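Local structure of glutamate--LysW ligase ArgX (Sulfolobus tokodaii, 3VPB) at residues 85-90 / 125-130; 100-105 / 168-173; 118-123 / 164-169. The protein probably catalyses the ATP-dependent attachment of glutamate, through its amino group, to the gamma-carboxyl of the C-terminal glutamate of the carrier protein LysW in arginine biosynthesis. All blocks are in the same frame, centred on the assembly; numbering follows the deposited sequence.

Interaction 1 of 3, residues 85-90 / 125-130; sequences GDKILT and IDKPPI. With ADP (adenosine-5'-diphosphate), chain L.
Lys87 and Lys127 cross at about a right angle, Lys87 CD lying 3.9 Å from Lys127 CE, and both carry their ammonium groups into the nucleotide site of the ATP-grasp fold. Lys87 takes the terminal phosphate: its NZ donates to ADP O1B at 2.9 Å and more weakly to the bridging O3A. The chain of Lys87 is extended as far as CE, and the bend at its last torsion (chi4 72°) places NZ at the diphosphate. Lys127 instead spans two parts of the ligand, its NZ reaching ADP O1A at 2.8 Å and the adenine atom N7 at 2.9 Å. Asn249 and Gln167 also offer acceptors to Lys127 NZ, more than its three N-H can serve singly, so some of these bonds must be shared. Beyond this first shell, a water joins Lys87 to the turn that follows strand 124-127, accepting from Lys87 NZ and donating to Pro128 O at 2.7 Å. The backbone closes the same link: Lys87 N donates to Pro129 O at 2.9 Å in an almost straight bond (177°) that lies in the carbonyl plane, on a lone pair. The first turn of helix 87-96 is thereby fixed to the end of the strand that supplies Lys127. Farther out, the pyrrolidine of Pro129 lies alongside Ile88, with CB 3.8 Å from Ile88 CD1, and alongside the carboxylate of Asp86. Tyr62 of the second subunit packs on Pro129 and hydrogen-bonds Asp86 OD1, which brings the subunit interface up to this corner of the site. Asp86 is the N-cap of the helix, where Leu89 N meets its OD2 at 3.1 Å on the anti side, 30° out of the carboxylate plane.

Interaction 2 of 3, residues 100-105 / 168-173; sequences PIPDSI and EYIQYK. With ADP (adenosine-5'-diphosphate), chain L.
Glu168 OE2 is gripped from two directions, by the backbone N of Asp103, which donates to it at 2.8 Å in a nearly straight bond (171°), and by Lys244, its salt-bridge partner. The glutamate backbone answers in return, Glu168 N donating to Asp103 O at 3.1 Å, close to the line of the carbonyl, so Asp103 is held through both its N and its O. Glu168 can fold back in this way because CG sits between the backbone N and the carbonyl carbon (chi1 60°), beyond which its chain runs extended to the carboxylate. The price is a pair of like charges, Asp103 OD2 lying 3.6 Å from Glu168 OE2 with the carboxylate planes 20° apart; the ammonium group of Lys244 probably offsets part of that repulsion. Next to this polar patch, Ile170 CD1 rests against Pro102 CB at 3.9 Å, the two side chains crossing about perpendicularly. Within 100-105, Ser104 OG donates to Pro102 O from above the carbonyl plane. The contact thus probably helps to position the run from Glu168 to Ile170, which reads the adenine edge: ADP N6 donates to Glu168 O at 2.9 Å, and Ile170 N donates to ADP N1 at 2.9 Å. One acceptor and one donor of the main chain match adenine; guanine, with O6 as acceptor and N1-H as donor, would present the reverse pattern.

Interaction 3 of 3, residues 118-123 / 164-169; sequences EQRGFP and HIVQEY. With ADP (adenosine-5'-diphosphate), chain L.
Bends at chi2 (-146°) and chi3 (82°) turn the chain of Arg120, at the C-terminal end of helix 110-120, across strand 164-168, while Val166 holds CG1 anti to its backbone N and beside the passing arginine. Arg120 CD lies 3.8 Å from Val166 CG1, the two side chains sliding past each other in opposite directions. Beyond CD the guanidinium spreads over the peptide between Gln167 and Glu168: Glu168 N stands 3.7 Å above its plane, over the centre, and Gln167 C lies over the same face, toward the rim. Arg120 NH2 comes 3.4 Å from Glu168 CB. No hydrogen bond joins the two segments directly; the main feature is the flat cation laid on the main chain. The carboxylate of Glu168 leads away toward its salt-bridge partner Lys244, with NH2 of Arg120 still 5.1 Å from Glu168 OE1, so any attraction between these charges is probably only a modest addition.

Past Gly121, the first residue beyond the helix, with positive phi, and the cis peptide before Pro123, a water bridges the segments: it donates to Pro123 O at 2.7 Å and accepts from Tyr169 N at 2.8 Å. Gln167 starts off on the other side of the strand, and its OE1 accepts from ADP N6 at 2.8 Å. OE1 also accepts from Lys127 NZ; with two donors there, the amide oxygen must face the base, and NE2 turns to Ser104 and Tyr91. Tyr169 adds a ring atom, CD1, 3.4 Å from ADP C2. With Glu168 O as the second acceptor, both protons of the adenine amino group are used; the helix end thus packs on the same strand whose Gln167 side chain and Glu168 carbonyl recognise the base.

How the interactions relate
Following the chain, residues 85-90 start helix 87-96, and interaction 1 closes a loop of 34 residues when strand 124-127 and the turn after it return to that helix start. Within this loop lie 100-105 and 118-123, whose partners come only later, so interactions 2 and 3 both cross interaction 1. Those two end on the same run of chain, sharing Glu168 and Tyr169, and interaction 3 falls within the longer span of interaction 2. Strand 164-168 runs between strands 104-107 and 124-127 in one antiparallel sheet, pairing Val166 with Ile105 and Gln167 with Ile125. Together the contacts tie two helices and this sheet around ADP, from phosphates to adenine.

Interaction 1 of 3, residues 85-90 / 125-130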
loop_
_atom_site.group_PDB
_atom_site.type_symbol
_atom_site.label_atom_id
_atom_site.label_comp_id
_atom_site.label_asym_id
_atom_site.label_seq_id
_atom_site.Cartn_x
_atom_site.Cartn_y
_atom_site.Cartn_z
ATOM N N GLY B 85 8.968 15.535 -12.791
ATOM C CA GLY B 85 8.775 14.454 -11.808
ATOM C C GLY B 85 8.049 13.249 -12.382
ATOM O O GLY B 85 7.885 12.225 -11.705
ATOM N N ASP B 86 7.551 13.376 -13.603
ATOM C CA ASP B 86 6.865 12.275 -14.262
ATOM C C ASP B 86 7.520 11.939 -15.591
ATOM O O ASP B 86 7.476 12.747 -16.541
ATOM C CB ASP B 86 5.407 12.621 -14.467
ATOM C CG ASP B 86 4.597 11.409 -14.859
ATOM O OD1 ASP B 86 3.763 11.008 -14.035
ATOM O OD2 ASP B 86 4.817 10.855 -15.977
ATOM N N LYS B 87 8.162 10.772 -15.653
ATOM C CA LYS B 87 8.921 10.386 -16.841
ATOM C C LYS B 87 8.075 10.292 -18.105
ATOM O O LYS B 87 8.563 10.656 -19.173
ATOM C CB LYS B 87 9.687 9.087 -16.621
ATOM C CG LYS B 87 10.808 9.239 -15.595
ATOM C CD LYS B 87 11.733 8.031 -15.624
ATOM C CE LYS B 87 12.921 8.239 -14.668
ATOM N NZ LYS B 87 12.449 8.138 -13.247
ATOM N N ILE B 88 6.813 9.876 -17.994
ATOM C CA ILE B 88 5.942 9.800 -19.193
ATOM C C ILE B 88 5.628 11.198 -19.716
ATOM O O ILE B 88 5.680 11.434 -20.934
ATOM C CB ILE B 88 4.654 8.960 -18.944
ATOM C CG1 ILE B 88 5.036 7.493 -18.706
ATOM C CG2 ILE B 88 3.622 9.131 -20.122
ATOM C CD1 ILE B 88 3.916 6.628 -18.129
ATOM N N LEU B 89 5.324 12.121 -18.801
ATOM C CA LEU B 89 5.041 13.512 -19.206
ATOM C C LEU B 89 6.282 14.176 -19.817
ATOM O O LEU B 89 6.176 14.945 -20.789
ATOM C CB LEU B 89 4.517 14.319 -18.007
ATOM C CG LEU B 89 3.249 13.753 -17.351
ATOM C CD1 LEU B 89 2.797 14.777 -16.370
ATOM C CD2 LEU B 89 2.150 13.432 -18.384
ATOM N N THR B 90 7.443 13.885 -19.234
ATOM C CA THR B 90 8.725 14.381 -19.754
ATOM C C THR B 90 8.969 13.830 -21.162
ATOM O O THR B 90 9.261 14.587 -22.091
ATOM C CB THR B 90 9.895 13.994 -18.831
ATOM O OG1 THR B 90 9.773 14.699 -17.596
ATOM C CG2 THR B 90 11.238 14.338 -19.457
ATOM N N ILE B 125 14.427 -2.341 -20.531
ATOM C CA ILE B 125 14.258 -1.713 -19.217
ATOM C C ILE B 125 12.773 -1.429 -18.989
ATOM O O ILE B 125 12.093 -0.980 -19.864
ATOM C CB ILE B 125 15.099 -0.405 -19.134
ATOM C CG1 ILE B 125 16.583 -0.774 -19.075
ATOM C CG2 ILE B 125 14.647 0.555 -17.974
ATOM C CD1 ILE B 125 17.147 -1.066 -17.653
ATOM N N ASP B 126 12.270 -1.762 -17.809
ATOM C CA ASP B 126 10.887 -1.426 -17.440
ATOM C C ASP B 126 10.983 -0.608 -16.152
ATOM O O ASP B 126 11.477 -1.078 -15.133
ATOM C CB ASP B 126 10.072 -2.707 -17.227
ATOM C CG ASP B 126 8.615 -2.439 -16.865
ATOM O OD1 ASP B 126 8.318 -1.345 -16.329
ATOM O OD2 ASP B 126 7.767 -3.355 -17.042
ATOM N N LYS B 127 10.539 0.642 -16.204
ATOM C CA LYS B 127 10.558 1.469 -15.013
ATOM C C LYS B 127 9.255 2.247 -14.902
ATOM O O LYS B 127 8.576 2.473 -15.912
ATOM C CB LYS B 127 11.786 2.399 -15.000
ATOM C CG LYS B 127 11.771 3.421 -16.154
ATOM C CD LYS B 127 13.171 4.013 -16.389
ATOM C CE LYS B 127 13.136 4.983 -17.572
ATOM N NZ LYS B 127 14.565 5.362 -17.953
ATOM N N PRO B 128 8.894 2.648 -13.680
ATOM C CA PRO B 128 7.653 3.420 -13.538
ATOM C C PRO B 128 7.917 4.903 -13.858
ATOM O O PRO B 128 9.081 5.314 -13.866
ATOM C CB PRO B 128 7.299 3.256 -12.060
ATOM C CG PRO B 128 8.159 2.142 -11.529
ATOM C CD PRO B 128 9.415 2.164 -12.382
ATOM N N PRO B 129 6.857 5.693 -14.069
ATOM C CA PRO B 129 7.030 7.110 -14.356
ATOM C C PRO B 129 7.453 7.936 -13.152
ATOM O O PRO B 129 8.004 9.008 -13.322
ATOM C CB PRO B 129 5.644 7.540 -14.868
ATOM C CG PRO B 129 4.683 6.598 -14.229
ATOM C CD PRO B 129 5.444 5.281 -14.154
ATOM N N ILE B 130 7.166 7.459 -11.951
ATOM C CA ILE B 130 7.604 8.163 -10.757
ATOM C C ILE B 130 8.646 7.343 -10.045
ATOM O O ILE B 130 8.653 6.107 -10.124
ATOM C CB ILE B 130 6.446 8.529 -9.790
ATOM C CG1 ILE B 130 5.502 7.335 -9.569
ATOM C CG2 ILE B 130 5.705 9.749 -10.298
ATOM C CD1 ILE B 130 4.426 7.613 -8.521
HETATM P PB ADP L . 15.756 7.543 -11.740
HETATM O O1B ADP L . 14.846 8.712 -11.786
HETATM O O2B ADP L . 17.240 7.856 -11.645
HETATM O O3B ADP L . 15.359 6.446 -10.794
HETATM P PA ADP L . 16.508 6.728 -14.427
HETATM O O1A ADP L . 15.570 6.507 -15.609
HETATM O O2A ADP L . 17.531 7.840 -14.387
HETATM O O3A ADP L . 15.525 6.806 -13.156
HETATM O "O5'" ADP L . 17.265 5.326 -14.216
HETATM C "C5'" ADP L . 18.268 5.109 -13.224
HETATM C "C4'" ADP L . 19.474 4.437 -13.854
HETATM O "O4'" ADP L . 19.039 3.259 -14.542
HETATM C "C3'" ADP L . 20.098 5.333 -14.927
HETATM O "O3'" ADP L . 21.109 6.178 -14.364
HETATM C "C2'" ADP L . 20.693 4.334 -15.890
HETATM O "O2'" ADP L . 21.963 3.871 -15.410
HETATM C "C1'" ADP L . 19.726 3.183 -15.797
HETATM N N9 ADP L . 18.724 3.256 -16.877
HETATM C C8 ADP L . 17.455 3.732 -16.805
HETATM N N7 ADP L . 16.859 3.568 -17.995
HETATM C C5 ADP L . 17.743 2.982 -18.825
HETATM C C6 ADP L . 17.763 2.558 -20.230
HETATM N N6 ADP L . 16.659 2.699 -20.988
HETATM N N1 ADP L . 18.886 1.943 -20.707
HETATM C C2 ADP L . 19.985 1.772 -19.962
HETATM N N3 ADP L . 20.034 2.179 -18.667
HETATM C C4 ADP L . 18.961 2.780 -18.086
HETATM O O HOH W 1 10.669 10.209 -12.377
HETATM O O HOH W 2 11.576 5.632 -12.870
#

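Interaction 2 of 3, residues 100-105 / 168-173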
loop_
_atom_site.group_PDB
_atom_site.type_symbol
_atom_site.label_atom_id
_atom_site.label_comp_id
_atom_site.label_asym_id
_atom_site.label_seq_id
_atom_site.Cartn_x
_atom_site.Cartn_y
_atom_site.Cartn_z
ATOM N N PRO B 100 15.904 13.267 -28.783
ATOM C CA PRO B 100 15.971 11.807 -28.806
ATOM C C PRO B 100 15.785 11.272 -27.392
ATOM O O PRO B 100 16.333 11.833 -26.432
ATOM C CB PRO B 100 17.396 11.540 -29.326
ATOM C CG PRO B 100 18.156 12.728 -28.830
ATOM C CD PRO B 100 17.214 13.873 -29.081
ATOM N N ILE B 101 14.934 10.255 -27.274
ATOM C CA ILE B 101 14.647 9.605 -26.000
ATOM C C ILE B 101 14.775 8.131 -26.261
ATOM O O ILE B 101 14.764 7.691 -27.418
ATOM C CB ILE B 101 13.192 9.956 -25.485
ATOM C CG1 ILE B 101 12.133 9.374 -26.445
ATOM C CG2 ILE B 101 13.082 11.482 -25.229
ATOM C CD1 ILE B 101 10.666 9.386 -25.927
ATOM N N PRO B 102 14.907 7.315 -25.202
ATOM C CA PRO B 102 14.979 5.895 -25.550
ATOM C C PRO B 102 13.701 5.417 -26.232
ATOM O O PRO B 102 12.613 5.905 -25.918
ATOM C CB PRO B 102 15.113 5.199 -24.186
ATOM C CG PRO B 102 15.639 6.275 -23.259
ATOM C CD PRO B 102 14.987 7.553 -23.756
ATOM N N ASP B 103 13.823 4.485 -27.173
ATOM C CA ASP B 103 12.623 3.939 -27.834
ATOM C C ASP B 103 11.716 3.327 -26.781
ATOM O O ASP B 103 12.144 2.416 -26.085
ATOM C CB ASP B 103 13.031 2.878 -28.845
ATOM C CG ASP B 103 13.632 3.470 -30.105
ATOM O OD1 ASP B 103 13.529 4.696 -30.316
ATOM O OD2 ASP B 103 14.178 2.687 -30.905
ATOM N N SER B 104 10.485 3.826 -26.635
ATOM C CA SER B 104 9.701 3.474 -25.435
ATOM C C SER B 104 8.282 3.106 -25.791
ATOM O O SER B 104 7.747 3.613 -26.760
ATOM C CB SER B 104 9.633 4.634 -24.458
ATOM O OG SER B 104 10.902 5.047 -24.037
ATOM N N ILE B 105 7.692 2.216 -24.996
ATOM C CA ILE B 105 6.291 1.842 -25.142
ATOM C C ILE B 105 5.678 1.915 -23.744
ATOM O O ILE B 105 6.311 1.517 -22.768
ATOM C CB ILE B 105 6.128 0.406 -25.678
ATOM C CG1 ILE B 105 6.834 0.228 -27.019
ATOM C CG2 ILE B 105 4.638 0.043 -25.836
ATOM C CD1 ILE B 105 6.873 -1.247 -27.486
ATOM N N GLU B 168 14.086 0.452 -24.750
ATOM C CA GLU B 168 15.350 -0.151 -25.170
ATOM C C GLU B 168 16.401 0.056 -24.090
ATOM O O GLU B 168 16.411 1.074 -23.398
ATOM C CB GLU B 168 15.827 0.447 -26.499
ATOM C CG GLU B 168 16.055 1.924 -26.456
ATOM C CD GLU B 168 16.663 2.462 -27.749
ATOM O OE1 GLU B 168 17.541 1.772 -28.342
ATOM O OE2 GLU B 168 16.273 3.583 -28.161
ATOM N N TYR B 169 17.281 -0.928 -23.957
ATOM C CA TYR B 169 18.373 -0.846 -23.010
ATOM C C TYR B 169 19.567 -0.195 -23.704
ATOM O O TYR B 169 20.019 -0.683 -24.736
ATOM C CB TYR B 169 18.702 -2.261 -22.530
ATOM C CG TYR B 169 19.841 -2.315 -21.552
ATOM C CD1 TYR B 169 19.812 -1.577 -20.368
ATOM C CD2 TYR B 169 20.951 -3.106 -21.814
ATOM C CE1 TYR B 169 20.875 -1.627 -19.464
ATOM C CE2 TYR B 169 22.015 -3.181 -20.911
ATOM C CZ TYR B 169 21.964 -2.445 -19.751
ATOM O OH TYR B 169 23.024 -2.519 -18.883
ATOM N N ILE B 170 20.038 0.935 -23.162
ATOM C CA ILE B 170 21.095 1.698 -23.812
ATOM C C ILE B 170 22.238 1.815 -22.832
ATOM O O ILE B 170 22.183 2.601 -21.868
ATOM C CB ILE B 170 20.622 3.133 -24.257
ATOM C CG1 ILE B 170 19.300 3.064 -25.022
ATOM C CG2 ILE B 170 21.684 3.804 -25.132
ATOM C CD1 ILE B 170 18.710 4.444 -25.390
ATOM N N GLN B 171 23.277 1.012 -23.056
ATOM C CA GLN B 171 24.461 1.103 -22.218
ATOM C C GLN B 171 25.586 0.300 -22.835
ATOM O O GLN B 171 25.493 -0.940 -22.969
ATOM C CB GLN B 171 24.190 0.559 -20.795
ATOM C CG GLN B 171 25.398 0.676 -19.865
ATOM C CD GLN B 171 25.835 2.092 -19.674
ATOM O OE1 GLN B 171 26.923 2.476 -20.092
ATOM N NE2 GLN B 171 24.977 2.902 -19.065
ATOM N N TYR B 172 26.670 0.989 -23.166
ATOM C CA TYR B 172 27.850 0.288 -23.644
ATOM C C TYR B 172 29.130 0.906 -23.127
ATOM O O TYR B 172 30.224 0.474 -23.490
ATOM C CB TYR B 172 27.830 0.148 -25.160
ATOM C CG TYR B 172 28.216 1.390 -25.921
ATOM C CD1 TYR B 172 27.380 2.498 -25.952
ATOM C CD2 TYR B 172 29.418 1.446 -26.628
ATOM C CE1 TYR B 172 27.727 3.636 -26.669
ATOM C CE2 TYR B 172 29.781 2.596 -27.365
ATOM C CZ TYR B 172 28.936 3.682 -27.359
ATOM O OH TYR B 172 29.268 4.823 -28.062
ATOM N N LYS B 173 28.994 1.924 -22.276
ATOM C CA LYS B 173 30.167 2.635 -21.736
ATOM C C LYS B 173 30.411 2.478 -20.239
ATOM O O LYS B 173 31.507 2.812 -19.750
ATOM C CB LYS B 173 30.109 4.121 -22.108
ATOM C CG LYS B 173 30.268 4.355 -23.601
ATOM C CD LYS B 173 30.242 5.820 -23.851
ATOM C CE LYS B 173 30.589 6.155 -25.273
ATOM N NZ LYS B 173 30.953 7.586 -25.241
HETATM P PB ADP L . 15.756 7.543 -11.740
HETATM O O1B ADP L . 14.846 8.712 -11.786
HETATM O O2B ADP L . 17.240 7.856 -11.645
HETATM O O3B ADP L . 15.359 6.446 -10.794
HETATM P PA ADP L . 16.508 6.728 -14.427
HETATM O O1A ADP L . 15.570 6.507 -15.609
HETATM O O2A ADP L . 17.531 7.840 -14.387
HETATM O O3A ADP L . 15.525 6.806 -13.156
HETATM O "O5'" ADP L . 17.265 5.326 -14.216
HETATM C "C5'" ADP L . 18.268 5.109 -13.224
HETATM C "C4'" ADP L . 19.474 4.437 -13.854
HETATM O "O4'" ADP L . 19.039 3.259 -14.542
HETATM C "C3'" ADP L . 20.098 5.333 -14.927
HETATM O "O3'" ADP L . 21.109 6.178 -14.364
HETATM C "C2'" ADP L . 20.693 4.334 -15.890
HETATM O "O2'" ADP L . 21.963 3.871 -15.410
HETATM C "C1'" ADP L . 19.726 3.183 -15.797
HETATM N N9 ADP L . 18.724 3.256 -16.877
HETATM C C8 ADP L . 17.455 3.732 -16.805
HETATM N N7 ADP L . 16.859 3.568 -17.995
HETATM C C5 ADP L . 17.743 2.982 -18.825
HETATM C C6 ADP L . 17.763 2.558 -20.230
HETATM N N6 ADP L . 16.659 2.699 -20.988
HETATM N N1 ADP L . 18.886 1.943 -20.707
HETATM C C2 ADP L . 19.985 1.772 -19.962
HETATM N N3 ADP L . 20.034 2.179 -18.667
HETATM C C4 ADP L . 18.961 2.780 -18.086
#

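Interaction 3 of 3, residues 118-123 / 164-169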
loop_
_atom_site.group_PDB
_atom_site.type_symbol
_atom_site.label_atom_id
_atom_site.label_comp_id
_atom_site.label_asym_id
_atom_site.label_seq_id
_atom_site.Cartn_x
_atom_site.Cartn_y
_atom_site.Cartn_z
ATOM N N GLU B 118 6.505 -8.597 -25.399
ATOM C CA GLU B 118 6.342 -9.415 -26.609
ATOM C C GLU B 118 6.573 -8.632 -27.911
ATOM O O GLU B 118 7.110 -9.192 -28.876
ATOM C CB GLU B 118 4.976 -10.112 -26.616
ATOM C CG GLU B 118 4.874 -11.211 -25.559
ATOM C CD GLU B 118 3.463 -11.731 -25.341
ATOM O OE1 GLU B 118 2.485 -11.072 -25.794
ATOM O OE2 GLU B 118 3.340 -12.822 -24.713
ATOM N N GLN B 119 6.191 -7.357 -27.936
ATOM C CA GLN B 119 6.351 -6.515 -29.137
ATOM C C GLN B 119 7.790 -6.102 -29.359
ATOM O O GLN B 119 8.233 -6.009 -30.503
ATOM C CB GLN B 119 5.481 -5.251 -29.060
ATOM C CG GLN B 119 4.014 -5.513 -29.380
ATOM C CD GLN B 119 3.114 -4.299 -29.191
ATOM O OE1 GLN B 119 1.899 -4.440 -29.016
ATOM N NE2 GLN B 119 3.697 -3.108 -29.238
ATOM N N ARG B 120 8.492 -5.855 -28.254
ATOM C CA ARG B 120 9.859 -5.326 -28.222
ATOM C C ARG B 120 10.930 -6.412 -28.217
ATOM O O ARG B 120 12.012 -6.235 -28.770
ATOM C CB ARG B 120 10.060 -4.579 -26.917
ATOM C CG ARG B 120 9.719 -3.159 -26.904
ATOM C CD ARG B 120 10.713 -2.490 -25.965
ATOM N NE ARG B 120 11.934 -2.241 -26.713
ATOM C CZ ARG B 120 12.122 -1.169 -27.466
ATOM N NH1 ARG B 120 11.186 -0.217 -27.526
ATOM N NH2 ARG B 120 13.254 -1.047 -28.136
ATOM N N GLY B 121 10.647 -7.500 -27.523
ATOM C CA GLY B 121 11.650 -8.525 -27.249
ATOM C C GLY B 121 12.678 -8.082 -26.223
ATOM O O GLY B 121 12.684 -6.937 -25.776
ATOM N N PHE B 122 13.571 -8.998 -25.860
ATOM C CA PHE B 122 14.532 -8.755 -24.780
ATOM C C PHE B 122 15.955 -8.450 -25.307
ATOM O O PHE B 122 16.285 -8.842 -26.428
ATOM C CB PHE B 122 14.488 -9.960 -23.835
ATOM C CG PHE B 122 13.103 -10.257 -23.339
ATOM C CD1 PHE B 122 12.458 -9.381 -22.459
ATOM C CD2 PHE B 122 12.415 -11.371 -23.799
ATOM C CE1 PHE B 122 11.162 -9.636 -22.019
ATOM C CE2 PHE B 122 11.122 -11.630 -23.363
ATOM C CZ PHE B 122 10.502 -10.768 -22.457
ATOM N N PRO B 123 16.796 -7.748 -24.513
ATOM C CA PRO B 123 16.503 -7.244 -23.162
ATOM C C PRO B 123 15.835 -5.895 -23.258
ATOM O O PRO B 123 15.918 -5.220 -24.307
ATOM C CB PRO B 123 17.895 -7.067 -22.550
ATOM C CG PRO B 123 18.734 -6.666 -23.740
ATOM C CD PRO B 123 18.228 -7.586 -24.836
ATOM N N HIS B 164 3.867 1.133 -16.787
ATOM C CA HIS B 164 5.179 0.634 -17.174
ATOM C C HIS B 164 5.721 1.432 -18.342
ATOM O O HIS B 164 5.065 1.486 -19.388
ATOM C CB HIS B 164 5.095 -0.802 -17.662
ATOM C CG HIS B 164 4.589 -1.782 -16.639
ATOM N ND1 HIS B 164 5.382 -2.778 -16.118
ATOM C CD2 HIS B 164 3.354 -1.973 -16.120
ATOM C CE1 HIS B 164 4.669 -3.522 -15.289
ATOM N NE2 HIS B 164 3.437 -3.045 -15.259
ATOM N N ILE B 165 6.940 1.944 -18.187
ATOM C CA ILE B 165 7.695 2.490 -19.322
ATOM C C ILE B 165 8.652 1.388 -19.769
ATOM O O ILE B 165 9.601 1.073 -19.066
ATOM C CB ILE B 165 8.495 3.742 -18.961
ATOM C CG1 ILE B 165 7.577 4.791 -18.300
ATOM C CG2 ILE B 165 9.169 4.317 -20.226
ATOM C CD1 ILE B 165 8.350 6.034 -17.754
ATOM N N VAL B 166 8.373 0.804 -20.924
ATOM C CA VAL B 166 9.129 -0.334 -21.422
ATOM C C VAL B 166 10.020 0.183 -22.536
ATOM O O VAL B 166 9.514 0.617 -23.562
ATOM C CB VAL B 166 8.168 -1.386 -21.989
ATOM C CG1 VAL B 166 8.941 -2.567 -22.599
ATOM C CG2 VAL B 166 7.155 -1.852 -20.895
ATOM N N GLN B 167 11.338 0.110 -22.363
ATOM C CA GLN B 167 12.195 0.774 -23.345
ATOM C C GLN B 167 13.463 0.025 -23.674
ATOM O O GLN B 167 13.861 -0.921 -22.985
ATOM C CB GLN B 167 12.509 2.225 -22.933
ATOM C CG GLN B 167 12.750 2.442 -21.473
ATOM C CD GLN B 167 13.280 3.832 -21.090
ATOM O OE1 GLN B 167 14.244 3.897 -20.359
ATOM N NE2 GLN B 167 12.633 4.934 -21.552
ATOM N N GLU B 168 14.086 0.452 -24.750
ATOM C CA GLU B 168 15.350 -0.151 -25.170
ATOM C C GLU B 168 16.401 0.056 -24.090
ATOM O O GLU B 168 16.411 1.074 -23.398
ATOM C CB GLU B 168 15.827 0.447 -26.499
ATOM C CG GLU B 168 16.055 1.924 -26.456
ATOM C CD GLU B 168 16.663 2.462 -27.749
ATOM O OE1 GLU B 168 17.541 1.772 -28.342
ATOM O OE2 GLU B 168 16.273 3.583 -28.161
ATOM N N TYR B 169 17.281 -0.928 -23.957
ATOM C CA TYR B 169 18.373 -0.846 -23.010
ATOM C C TYR B 169 19.567 -0.195 -23.704
ATOM O O TYR B 169 20.019 -0.683 -24.736
ATOM C CB TYR B 169 18.702 -2.261 -22.530
ATOM C CG TYR B 169 19.841 -2.315 -21.552
ATOM C CD1 TYR B 169 19.812 -1.577 -20.368
ATOM C CD2 TYR B 169 20.951 -3.106 -21.814
ATOM C CE1 TYR B 169 20.875 -1.627 -19.464
ATOM C CE2 TYR B 169 22.015 -3.181 -20.911
ATOM C CZ TYR B 169 21.964 -2.445 -19.751
ATOM O OH TYR B 169 23.024 -2.519 -18.883
HETATM P PB ADP L . 15.756 7.543 -11.740
HETATM O O1B ADP L . 14.846 8.712 -11.786
HETATM O O2B ADP L . 17.240 7.856 -11.645
HETATM O O3B ADP L . 15.359 6.446 -10.794
HETATM P PA ADP L . 16.508 6.728 -14.427
HETATM O O1A ADP L . 15.570 6.507 -15.609
HETATM O O2A ADP L . 17.531 7.840 -14.387
HETATM O O3A ADP L . 15.525 6.806 -13.156
HETATM O "O5'" ADP L . 17.265 5.326 -14.216
HETATM C "C5'" ADP L . 18.268 5.109 -13.224
HETATM C "C4'" ADP L . 19.474 4.437 -13.854
HETATM O "O4'" ADP L . 19.039 3.259 -14.542
HETATM C "C3'" ADP L . 20.098 5.333 -14.927
HETATM O "O3'" ADP L . 21.109 6.178 -14.364
HETATM C "C2'" ADP L . 20.693 4.334 -15.890
HETATM O "O2'" ADP L . 21.963 3.871 -15.410
HETATM C "C1'" ADP L . 19.726 3.183 -15.797
HETATM N N9 ADP L . 18.724 3.256 -16.877
HETATM C C8 ADP L . 17.455 3.732 -16.805
HETATM N N7 ADP L . 16.859 3.568 -17.995
HETATM C C5 ADP L . 17.743 2.982 -18.825
HETATM C C6 ADP L . 17.763 2.558 -20.230
HETATM N N6 ADP L . 16.659 2.699 -20.988
HETATM N N1 ADP L . 18.886 1.943 -20.707
HETATM C C2 ADP L . 19.985 1.772 -19.962
HETATM N N3 ADP L . 20.034 2.179 -18.667
HETATM C C4 ADP L . 18.961 2.780 -18.086
HETATM O O HOH W 3 17.085 -3.187 -25.670
#